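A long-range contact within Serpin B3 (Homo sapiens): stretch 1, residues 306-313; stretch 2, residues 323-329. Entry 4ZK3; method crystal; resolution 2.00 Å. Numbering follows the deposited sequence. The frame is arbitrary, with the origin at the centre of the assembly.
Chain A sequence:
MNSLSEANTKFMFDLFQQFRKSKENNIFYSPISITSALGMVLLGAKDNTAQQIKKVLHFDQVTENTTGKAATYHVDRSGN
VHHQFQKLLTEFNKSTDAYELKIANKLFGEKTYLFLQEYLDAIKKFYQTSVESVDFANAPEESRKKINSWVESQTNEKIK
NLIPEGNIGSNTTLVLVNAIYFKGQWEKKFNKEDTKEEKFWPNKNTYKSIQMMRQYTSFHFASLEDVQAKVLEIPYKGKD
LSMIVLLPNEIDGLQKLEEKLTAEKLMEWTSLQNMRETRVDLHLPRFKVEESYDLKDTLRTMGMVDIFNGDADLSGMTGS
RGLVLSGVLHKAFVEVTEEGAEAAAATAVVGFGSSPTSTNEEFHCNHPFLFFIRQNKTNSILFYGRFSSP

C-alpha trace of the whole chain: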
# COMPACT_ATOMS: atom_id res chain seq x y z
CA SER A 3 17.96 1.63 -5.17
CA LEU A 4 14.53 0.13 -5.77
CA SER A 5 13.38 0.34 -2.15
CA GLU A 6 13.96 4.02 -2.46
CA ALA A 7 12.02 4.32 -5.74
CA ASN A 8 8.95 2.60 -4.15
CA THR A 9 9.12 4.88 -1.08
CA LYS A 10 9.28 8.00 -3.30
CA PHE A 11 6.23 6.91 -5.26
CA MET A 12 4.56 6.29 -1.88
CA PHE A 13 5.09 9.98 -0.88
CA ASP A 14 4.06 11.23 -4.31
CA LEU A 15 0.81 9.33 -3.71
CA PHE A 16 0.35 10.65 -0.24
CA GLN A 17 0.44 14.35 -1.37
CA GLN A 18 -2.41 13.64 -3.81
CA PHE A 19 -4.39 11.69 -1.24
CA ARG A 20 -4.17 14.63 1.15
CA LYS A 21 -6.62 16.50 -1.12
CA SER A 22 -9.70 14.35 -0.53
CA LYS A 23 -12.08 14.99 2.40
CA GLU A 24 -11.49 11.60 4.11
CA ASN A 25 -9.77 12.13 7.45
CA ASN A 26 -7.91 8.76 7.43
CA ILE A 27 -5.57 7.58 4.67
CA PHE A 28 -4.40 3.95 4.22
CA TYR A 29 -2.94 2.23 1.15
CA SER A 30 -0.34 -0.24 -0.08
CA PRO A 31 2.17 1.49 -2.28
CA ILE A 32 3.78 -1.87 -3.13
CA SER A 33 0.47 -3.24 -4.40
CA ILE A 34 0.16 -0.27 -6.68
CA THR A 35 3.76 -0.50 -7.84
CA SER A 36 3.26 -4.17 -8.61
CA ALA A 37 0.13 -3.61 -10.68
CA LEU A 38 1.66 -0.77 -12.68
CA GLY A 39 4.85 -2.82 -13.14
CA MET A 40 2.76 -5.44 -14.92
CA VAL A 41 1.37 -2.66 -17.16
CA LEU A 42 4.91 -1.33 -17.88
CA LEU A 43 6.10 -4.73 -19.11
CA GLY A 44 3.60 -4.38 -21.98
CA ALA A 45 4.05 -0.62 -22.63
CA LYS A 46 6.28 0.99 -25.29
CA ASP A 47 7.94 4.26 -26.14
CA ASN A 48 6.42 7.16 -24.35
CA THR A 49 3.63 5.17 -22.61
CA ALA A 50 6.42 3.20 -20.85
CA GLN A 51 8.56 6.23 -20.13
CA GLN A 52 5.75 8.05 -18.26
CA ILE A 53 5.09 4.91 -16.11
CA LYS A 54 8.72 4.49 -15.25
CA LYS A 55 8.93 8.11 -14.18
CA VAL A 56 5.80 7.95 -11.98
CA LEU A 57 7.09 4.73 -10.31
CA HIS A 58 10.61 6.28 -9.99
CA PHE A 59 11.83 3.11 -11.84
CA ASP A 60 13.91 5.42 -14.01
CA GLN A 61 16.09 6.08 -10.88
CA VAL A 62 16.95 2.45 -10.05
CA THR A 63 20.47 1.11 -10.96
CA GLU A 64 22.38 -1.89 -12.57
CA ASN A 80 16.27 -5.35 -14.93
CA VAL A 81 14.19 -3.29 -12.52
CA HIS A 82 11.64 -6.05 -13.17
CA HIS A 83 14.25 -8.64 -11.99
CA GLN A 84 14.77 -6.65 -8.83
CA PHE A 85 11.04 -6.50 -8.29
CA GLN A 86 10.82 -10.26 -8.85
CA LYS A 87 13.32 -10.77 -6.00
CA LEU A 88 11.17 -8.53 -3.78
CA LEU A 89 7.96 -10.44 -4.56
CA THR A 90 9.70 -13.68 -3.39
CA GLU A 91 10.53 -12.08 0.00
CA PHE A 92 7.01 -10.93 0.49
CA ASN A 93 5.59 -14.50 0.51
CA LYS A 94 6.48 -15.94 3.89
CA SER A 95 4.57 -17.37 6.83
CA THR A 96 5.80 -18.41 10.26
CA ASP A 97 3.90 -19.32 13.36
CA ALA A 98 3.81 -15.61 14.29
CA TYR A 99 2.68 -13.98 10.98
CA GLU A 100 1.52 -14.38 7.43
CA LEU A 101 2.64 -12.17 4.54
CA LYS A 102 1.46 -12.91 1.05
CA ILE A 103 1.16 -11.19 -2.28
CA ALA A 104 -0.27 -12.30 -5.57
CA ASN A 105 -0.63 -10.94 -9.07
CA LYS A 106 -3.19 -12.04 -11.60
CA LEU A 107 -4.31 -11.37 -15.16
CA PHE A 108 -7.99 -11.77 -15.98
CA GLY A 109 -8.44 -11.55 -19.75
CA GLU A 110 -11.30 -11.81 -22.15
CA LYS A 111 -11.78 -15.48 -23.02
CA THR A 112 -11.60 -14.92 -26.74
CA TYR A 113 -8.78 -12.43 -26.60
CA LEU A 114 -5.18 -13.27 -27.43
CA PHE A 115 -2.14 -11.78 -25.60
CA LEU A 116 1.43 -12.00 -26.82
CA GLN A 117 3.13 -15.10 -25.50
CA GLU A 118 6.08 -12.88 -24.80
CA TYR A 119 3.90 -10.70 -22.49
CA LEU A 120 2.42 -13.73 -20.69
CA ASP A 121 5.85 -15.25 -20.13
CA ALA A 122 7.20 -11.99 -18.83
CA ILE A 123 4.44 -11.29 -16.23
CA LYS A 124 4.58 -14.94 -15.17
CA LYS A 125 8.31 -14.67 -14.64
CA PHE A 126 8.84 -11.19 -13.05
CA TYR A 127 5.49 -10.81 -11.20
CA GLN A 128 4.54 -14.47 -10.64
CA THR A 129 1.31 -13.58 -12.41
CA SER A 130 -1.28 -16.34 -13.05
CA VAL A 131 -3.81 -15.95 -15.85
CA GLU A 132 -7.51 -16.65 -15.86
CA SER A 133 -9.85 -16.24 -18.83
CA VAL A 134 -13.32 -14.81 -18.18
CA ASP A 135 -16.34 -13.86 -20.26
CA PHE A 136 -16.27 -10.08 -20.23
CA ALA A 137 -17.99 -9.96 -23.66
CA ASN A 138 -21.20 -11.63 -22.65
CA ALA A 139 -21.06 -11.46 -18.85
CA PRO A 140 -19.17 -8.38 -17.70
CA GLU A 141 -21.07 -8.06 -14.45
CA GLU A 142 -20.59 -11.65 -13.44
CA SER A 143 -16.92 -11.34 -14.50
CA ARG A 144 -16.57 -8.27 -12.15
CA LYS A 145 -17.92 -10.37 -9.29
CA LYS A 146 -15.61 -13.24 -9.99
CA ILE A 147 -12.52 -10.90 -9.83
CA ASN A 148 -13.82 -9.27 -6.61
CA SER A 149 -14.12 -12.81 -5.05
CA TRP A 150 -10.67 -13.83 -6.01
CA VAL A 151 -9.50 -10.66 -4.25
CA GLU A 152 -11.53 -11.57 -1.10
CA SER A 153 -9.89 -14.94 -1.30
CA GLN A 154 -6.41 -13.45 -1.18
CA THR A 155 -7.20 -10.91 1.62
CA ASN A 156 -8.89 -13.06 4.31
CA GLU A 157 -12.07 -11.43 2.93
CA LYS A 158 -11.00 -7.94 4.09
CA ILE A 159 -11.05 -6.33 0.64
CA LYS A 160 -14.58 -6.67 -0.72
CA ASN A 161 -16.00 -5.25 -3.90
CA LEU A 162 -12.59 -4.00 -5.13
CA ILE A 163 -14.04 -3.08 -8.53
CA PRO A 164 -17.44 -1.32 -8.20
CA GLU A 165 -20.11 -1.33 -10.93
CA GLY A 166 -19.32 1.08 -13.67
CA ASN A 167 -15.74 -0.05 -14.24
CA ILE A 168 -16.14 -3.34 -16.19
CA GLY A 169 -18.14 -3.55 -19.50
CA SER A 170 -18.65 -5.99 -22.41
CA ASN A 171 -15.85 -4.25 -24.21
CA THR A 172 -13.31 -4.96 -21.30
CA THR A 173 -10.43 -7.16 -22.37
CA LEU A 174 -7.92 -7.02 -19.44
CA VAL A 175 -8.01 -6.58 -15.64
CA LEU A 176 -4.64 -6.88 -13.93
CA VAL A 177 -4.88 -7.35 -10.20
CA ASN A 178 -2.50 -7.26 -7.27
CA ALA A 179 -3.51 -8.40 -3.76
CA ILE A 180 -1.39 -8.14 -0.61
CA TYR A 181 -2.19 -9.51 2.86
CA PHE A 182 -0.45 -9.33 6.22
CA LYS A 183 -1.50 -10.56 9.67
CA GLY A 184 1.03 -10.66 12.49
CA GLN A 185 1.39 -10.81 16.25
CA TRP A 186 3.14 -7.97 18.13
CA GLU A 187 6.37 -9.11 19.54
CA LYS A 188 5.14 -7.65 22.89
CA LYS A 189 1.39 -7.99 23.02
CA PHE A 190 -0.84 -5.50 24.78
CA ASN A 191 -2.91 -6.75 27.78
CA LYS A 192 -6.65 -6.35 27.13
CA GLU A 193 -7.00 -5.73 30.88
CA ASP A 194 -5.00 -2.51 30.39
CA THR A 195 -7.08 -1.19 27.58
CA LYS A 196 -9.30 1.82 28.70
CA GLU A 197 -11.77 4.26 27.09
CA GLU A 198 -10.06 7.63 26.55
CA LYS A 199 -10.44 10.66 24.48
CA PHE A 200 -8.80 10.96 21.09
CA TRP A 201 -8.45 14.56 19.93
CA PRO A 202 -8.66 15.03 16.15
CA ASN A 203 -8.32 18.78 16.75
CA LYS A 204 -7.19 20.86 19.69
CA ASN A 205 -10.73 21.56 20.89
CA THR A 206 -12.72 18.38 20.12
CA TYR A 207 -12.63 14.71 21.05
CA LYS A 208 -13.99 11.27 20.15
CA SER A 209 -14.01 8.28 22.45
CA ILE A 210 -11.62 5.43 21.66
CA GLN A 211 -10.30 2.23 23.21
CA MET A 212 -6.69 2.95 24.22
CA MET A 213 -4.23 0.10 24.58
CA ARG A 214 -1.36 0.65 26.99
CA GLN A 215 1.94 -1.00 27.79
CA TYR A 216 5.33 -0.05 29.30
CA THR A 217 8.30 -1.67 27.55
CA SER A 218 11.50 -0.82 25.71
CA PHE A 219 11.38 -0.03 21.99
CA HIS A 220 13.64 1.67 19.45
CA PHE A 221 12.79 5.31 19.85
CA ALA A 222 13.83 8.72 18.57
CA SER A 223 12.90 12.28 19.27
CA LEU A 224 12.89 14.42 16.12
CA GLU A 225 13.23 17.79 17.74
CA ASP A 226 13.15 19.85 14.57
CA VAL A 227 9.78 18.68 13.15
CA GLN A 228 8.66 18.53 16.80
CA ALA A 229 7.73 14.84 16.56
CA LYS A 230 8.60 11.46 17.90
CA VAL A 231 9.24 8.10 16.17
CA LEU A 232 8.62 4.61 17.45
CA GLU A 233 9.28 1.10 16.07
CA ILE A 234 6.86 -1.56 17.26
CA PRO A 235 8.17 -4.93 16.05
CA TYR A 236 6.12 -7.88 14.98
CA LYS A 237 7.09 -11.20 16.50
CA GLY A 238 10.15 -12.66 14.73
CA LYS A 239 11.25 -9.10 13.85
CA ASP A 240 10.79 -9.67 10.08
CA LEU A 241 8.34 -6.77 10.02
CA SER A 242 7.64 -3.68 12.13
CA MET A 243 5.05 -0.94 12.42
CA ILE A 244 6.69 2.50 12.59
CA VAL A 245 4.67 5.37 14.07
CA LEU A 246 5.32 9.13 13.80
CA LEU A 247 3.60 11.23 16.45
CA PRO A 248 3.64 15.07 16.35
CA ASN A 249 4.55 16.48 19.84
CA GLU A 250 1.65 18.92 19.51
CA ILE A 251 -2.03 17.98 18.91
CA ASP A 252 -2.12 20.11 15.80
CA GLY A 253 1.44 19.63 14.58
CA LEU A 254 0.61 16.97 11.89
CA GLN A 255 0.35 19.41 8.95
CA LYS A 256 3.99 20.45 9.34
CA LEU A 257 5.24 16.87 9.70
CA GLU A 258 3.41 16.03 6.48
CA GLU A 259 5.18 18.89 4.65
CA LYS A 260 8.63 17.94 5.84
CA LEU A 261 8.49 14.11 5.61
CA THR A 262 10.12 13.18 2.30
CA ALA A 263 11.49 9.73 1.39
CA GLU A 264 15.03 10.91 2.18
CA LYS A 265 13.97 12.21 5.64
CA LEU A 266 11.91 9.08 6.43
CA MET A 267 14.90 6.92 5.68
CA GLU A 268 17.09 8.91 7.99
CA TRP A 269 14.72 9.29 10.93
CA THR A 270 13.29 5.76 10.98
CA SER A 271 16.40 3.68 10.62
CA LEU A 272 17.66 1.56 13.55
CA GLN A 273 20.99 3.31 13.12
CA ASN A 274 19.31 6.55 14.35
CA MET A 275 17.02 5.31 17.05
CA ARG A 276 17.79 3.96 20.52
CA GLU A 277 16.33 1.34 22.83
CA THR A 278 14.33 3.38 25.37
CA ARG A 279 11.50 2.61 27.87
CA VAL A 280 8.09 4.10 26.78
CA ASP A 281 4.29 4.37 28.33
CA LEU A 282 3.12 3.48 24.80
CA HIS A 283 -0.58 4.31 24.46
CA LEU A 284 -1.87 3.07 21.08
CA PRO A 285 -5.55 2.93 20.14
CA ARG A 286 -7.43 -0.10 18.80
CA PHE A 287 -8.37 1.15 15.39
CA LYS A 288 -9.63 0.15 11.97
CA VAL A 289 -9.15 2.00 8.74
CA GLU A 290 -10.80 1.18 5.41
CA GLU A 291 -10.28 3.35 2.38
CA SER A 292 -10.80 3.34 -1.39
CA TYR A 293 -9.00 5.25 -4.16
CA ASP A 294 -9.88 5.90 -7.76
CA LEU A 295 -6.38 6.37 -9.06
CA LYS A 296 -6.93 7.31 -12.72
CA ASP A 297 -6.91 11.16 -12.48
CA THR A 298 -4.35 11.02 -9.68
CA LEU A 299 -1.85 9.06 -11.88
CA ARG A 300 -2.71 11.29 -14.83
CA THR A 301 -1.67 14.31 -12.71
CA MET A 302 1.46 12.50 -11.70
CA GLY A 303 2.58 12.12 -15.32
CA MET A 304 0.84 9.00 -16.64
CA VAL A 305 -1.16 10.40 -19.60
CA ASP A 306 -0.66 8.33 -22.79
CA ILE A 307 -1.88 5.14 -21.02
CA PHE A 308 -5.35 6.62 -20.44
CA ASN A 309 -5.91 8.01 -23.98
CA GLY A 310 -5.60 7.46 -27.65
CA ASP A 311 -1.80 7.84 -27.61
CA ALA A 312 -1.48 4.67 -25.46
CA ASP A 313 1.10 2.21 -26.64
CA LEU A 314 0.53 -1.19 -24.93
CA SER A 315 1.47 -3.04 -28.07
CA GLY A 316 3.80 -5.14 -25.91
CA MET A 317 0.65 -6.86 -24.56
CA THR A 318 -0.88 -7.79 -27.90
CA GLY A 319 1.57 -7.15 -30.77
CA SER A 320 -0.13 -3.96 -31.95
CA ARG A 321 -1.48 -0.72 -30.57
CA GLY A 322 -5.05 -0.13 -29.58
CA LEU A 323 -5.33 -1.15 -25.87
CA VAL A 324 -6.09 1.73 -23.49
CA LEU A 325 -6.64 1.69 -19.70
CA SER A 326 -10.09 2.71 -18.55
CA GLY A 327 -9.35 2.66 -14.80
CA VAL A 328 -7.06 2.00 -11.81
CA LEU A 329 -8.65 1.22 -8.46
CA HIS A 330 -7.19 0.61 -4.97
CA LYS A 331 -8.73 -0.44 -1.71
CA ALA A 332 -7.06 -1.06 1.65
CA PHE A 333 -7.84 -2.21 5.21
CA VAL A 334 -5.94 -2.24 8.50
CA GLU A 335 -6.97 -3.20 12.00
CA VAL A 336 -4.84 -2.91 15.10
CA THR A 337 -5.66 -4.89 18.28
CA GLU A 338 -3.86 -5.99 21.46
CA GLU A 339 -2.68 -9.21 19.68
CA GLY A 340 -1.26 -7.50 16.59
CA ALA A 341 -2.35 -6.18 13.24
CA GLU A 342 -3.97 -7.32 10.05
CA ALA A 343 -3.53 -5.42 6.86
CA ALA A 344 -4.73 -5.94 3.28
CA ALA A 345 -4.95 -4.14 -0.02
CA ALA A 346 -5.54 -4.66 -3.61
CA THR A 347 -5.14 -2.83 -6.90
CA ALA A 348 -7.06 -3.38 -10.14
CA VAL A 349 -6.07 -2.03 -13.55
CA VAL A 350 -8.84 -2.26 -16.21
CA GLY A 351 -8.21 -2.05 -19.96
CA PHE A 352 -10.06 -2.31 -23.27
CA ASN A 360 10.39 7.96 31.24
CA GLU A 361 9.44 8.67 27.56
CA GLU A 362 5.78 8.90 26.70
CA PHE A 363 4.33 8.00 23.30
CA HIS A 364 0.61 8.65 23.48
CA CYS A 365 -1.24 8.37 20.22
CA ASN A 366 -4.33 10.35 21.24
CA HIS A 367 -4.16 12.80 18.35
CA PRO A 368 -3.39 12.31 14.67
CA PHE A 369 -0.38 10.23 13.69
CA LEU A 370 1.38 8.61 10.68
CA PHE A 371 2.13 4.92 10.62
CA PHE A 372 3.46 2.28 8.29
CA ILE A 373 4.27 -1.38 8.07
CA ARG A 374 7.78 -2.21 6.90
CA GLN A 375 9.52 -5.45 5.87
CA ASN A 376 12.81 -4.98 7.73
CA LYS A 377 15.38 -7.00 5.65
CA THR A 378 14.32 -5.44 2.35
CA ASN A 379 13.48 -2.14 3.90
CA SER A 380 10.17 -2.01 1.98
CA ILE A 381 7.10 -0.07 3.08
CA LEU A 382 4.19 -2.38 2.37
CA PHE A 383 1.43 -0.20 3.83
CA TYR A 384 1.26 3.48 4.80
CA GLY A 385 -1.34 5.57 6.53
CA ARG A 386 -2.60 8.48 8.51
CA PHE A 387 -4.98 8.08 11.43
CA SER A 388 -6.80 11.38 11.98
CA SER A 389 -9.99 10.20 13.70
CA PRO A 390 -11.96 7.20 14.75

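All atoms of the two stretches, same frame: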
# COMPACT_ATOMS: atom_id res chain seq x y z
N ASP A 306 -0.43 9.09 -21.52
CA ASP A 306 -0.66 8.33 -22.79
C ASP A 306 -1.53 7.04 -22.56
O ASP A 306 -2.35 6.63 -23.39
CB ASP A 306 0.70 7.90 -23.41
CG ASP A 306 1.54 9.09 -24.04
OD1 ASP A 306 1.26 10.27 -23.70
OD2 ASP A 306 2.50 8.79 -24.82
N ILE A 307 -1.30 6.41 -21.40
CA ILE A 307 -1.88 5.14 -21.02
C ILE A 307 -3.37 5.26 -20.89
O ILE A 307 -4.11 4.27 -21.08
CB ILE A 307 -1.23 4.65 -19.68
CG1 ILE A 307 -1.62 3.26 -19.33
CG2 ILE A 307 -1.64 5.54 -18.51
CD1 ILE A 307 -0.92 2.21 -20.12
N PHE A 308 -3.87 6.45 -20.57
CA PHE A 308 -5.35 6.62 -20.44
C PHE A 308 -6.05 7.21 -21.69
O PHE A 308 -7.25 7.42 -21.68
CB PHE A 308 -5.71 7.43 -19.19
CG PHE A 308 -5.18 6.82 -17.89
CD1 PHE A 308 -5.63 5.58 -17.43
CD2 PHE A 308 -4.24 7.51 -17.13
CE1 PHE A 308 -5.15 5.04 -16.25
CE2 PHE A 308 -3.77 6.97 -15.93
CZ PHE A 308 -4.22 5.74 -15.51
N ASN A 309 -5.31 7.44 -22.78
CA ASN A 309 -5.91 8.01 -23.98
C ASN A 309 -5.42 7.36 -25.23
O ASN A 309 -4.66 6.35 -25.19
CB ASN A 309 -5.70 9.55 -24.02
CG ASN A 309 -4.26 9.95 -24.29
OD1 ASN A 309 -3.48 9.25 -24.94
ND2 ASN A 309 -3.90 11.12 -23.79
N GLY A 310 -5.81 7.98 -26.35
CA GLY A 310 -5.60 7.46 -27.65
C GLY A 310 -4.15 7.28 -28.03
O GLY A 310 -3.89 6.51 -28.94
N ASP A 311 -3.23 7.98 -27.35
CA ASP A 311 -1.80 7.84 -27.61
C ASP A 311 -1.22 6.55 -27.03
O ASP A 311 -0.07 6.23 -27.31
CB ASP A 311 -0.98 8.98 -26.97
CG ASP A 311 -1.29 10.36 -27.56
OD1 ASP A 311 -1.83 10.43 -28.71
OD2 ASP A 311 -0.98 11.37 -26.87
N ALA A 312 -1.98 5.85 -26.20
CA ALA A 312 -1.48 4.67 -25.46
C ALA A 312 -0.72 3.74 -26.36
O ALA A 312 -1.19 3.40 -27.45
CB ALA A 312 -2.68 3.91 -24.86
N ASP A 313 0.46 3.30 -25.95
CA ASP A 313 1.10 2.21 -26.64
C ASP A 313 1.37 1.05 -25.64
O ASP A 313 2.35 1.09 -24.89
CB ASP A 313 2.39 2.66 -27.33
CG ASP A 313 3.01 1.56 -28.21
OD1 ASP A 313 2.55 0.38 -28.18
OD2 ASP A 313 3.98 1.85 -28.93
N LEU A 323 -4.91 -1.00 -27.31
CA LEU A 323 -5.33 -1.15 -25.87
C LEU A 323 -5.11 0.15 -25.14
O LEU A 323 -4.06 0.78 -25.32
CB LEU A 323 -4.53 -2.25 -25.15
CG LEU A 323 -5.19 -3.63 -25.15
CD1 LEU A 323 -4.22 -4.68 -24.65
CD2 LEU A 323 -6.46 -3.63 -24.31
N VAL A 324 -6.11 0.53 -24.35
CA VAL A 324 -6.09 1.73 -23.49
C VAL A 324 -6.64 1.35 -22.11
O VAL A 324 -7.55 0.52 -22.03
CB VAL A 324 -6.99 2.84 -24.06
CG1 VAL A 324 -6.94 4.06 -23.18
CG2 VAL A 324 -6.55 3.16 -25.49
N LEU A 325 -6.09 1.93 -21.04
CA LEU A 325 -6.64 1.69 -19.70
C LEU A 325 -7.79 2.64 -19.39
O LEU A 325 -7.66 3.90 -19.52
CB LEU A 325 -5.60 1.84 -18.61
CG LEU A 325 -4.36 0.97 -18.73
CD1 LEU A 325 -3.48 1.20 -17.51
CD2 LEU A 325 -4.72 -0.48 -18.93
N SER A 326 -8.88 2.03 -18.97
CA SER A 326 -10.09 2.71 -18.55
C SER A 326 -10.09 3.04 -17.07
O SER A 326 -10.73 3.98 -16.70
CB SER A 326 -11.34 1.89 -18.90
OG SER A 326 -11.35 0.56 -18.32
N GLY A 327 -9.38 2.29 -16.22
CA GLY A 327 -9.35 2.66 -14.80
C GLY A 327 -8.25 1.99 -13.96
O GLY A 327 -7.60 1.05 -14.39
N VAL A 328 -8.02 2.53 -12.79
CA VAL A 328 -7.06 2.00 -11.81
C VAL A 328 -7.68 2.28 -10.46
O VAL A 328 -7.96 3.45 -10.13
CB VAL A 328 -5.67 2.65 -11.87
CG1 VAL A 328 -4.69 1.97 -10.88
CG2 VAL A 328 -5.11 2.53 -13.27
N LEU A 329 -7.96 1.20 -9.74
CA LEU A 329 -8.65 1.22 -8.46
C LEU A 329 -7.80 0.56 -7.35
O LEU A 329 -7.07 -0.41 -7.60
CB LEU A 329 -9.95 0.47 -8.56
CG LEU A 329 -10.94 0.96 -9.60
CD1 LEU A 329 -12.17 0.15 -9.37
CD2 LEU A 329 -11.26 2.43 -9.42
O HOH W 1 -9.14 6.04 -20.45
O HOH W 2 -2.03 0.51 -27.12

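This is a small, mostly apolar contact between a short 3-10 segment with its following turn and the start of a strand and the loop residues just before it, held by one direct backbone hydrogen bond and two bridging waters. The two stretches bury 338 Å² in total.

The direct bond runs from Leu325 N to Ile307 O, at 3.1 Å and with an N-H...acceptor angle of 160°, so it is close to straight. It ties the 3-10 segment to the first residue of the strand. Nearby, Phe308 CA and Leu325 CA form the closest CA pair, 5.1 Å apart.

Apolar side chains pack around this bond. Leu325 points toward stretch 1, and its CD1 lies 3.3 Å from Ile307 CG1, a tight approach for two carbons. Phe308 starts away from stretch 2, but with chi1 in the m well its ring comes back to it. Ring atom Phe308 CE1 is 3.9 Å from Val328 CG2, and Phe308 CD1 is 3.4 Å from Leu325 O. Both partners sit at the ring edge, near its plane.

Val324 covers the turn side. Its CG1 lies 3.5 Å from Ile307 O and 3.6 Å from Phe308 C, while its CG2 is 3.7 Å from Asn309 O and 4.0 Å from Ala312 CB.

That turn is type I, from Asn309 to Ala312. It is closed by Ala312 N to Asn309 O at 2.9 Å. Asn309 OD1 also accepts from Asp311 N at 2.7 Å. Ala312 then points toward stretch 2, with its CB 3.5 Å from Leu323 O.

Water 1 donates to Phe308 O (2.6 Å) and Leu325 O (2.8 Å). Water 2 donates to Ala312 O (3.0 Å) and Leu323 O (2.7 Å). Each links two carbonyl oxygens, which cannot bond to each other directly.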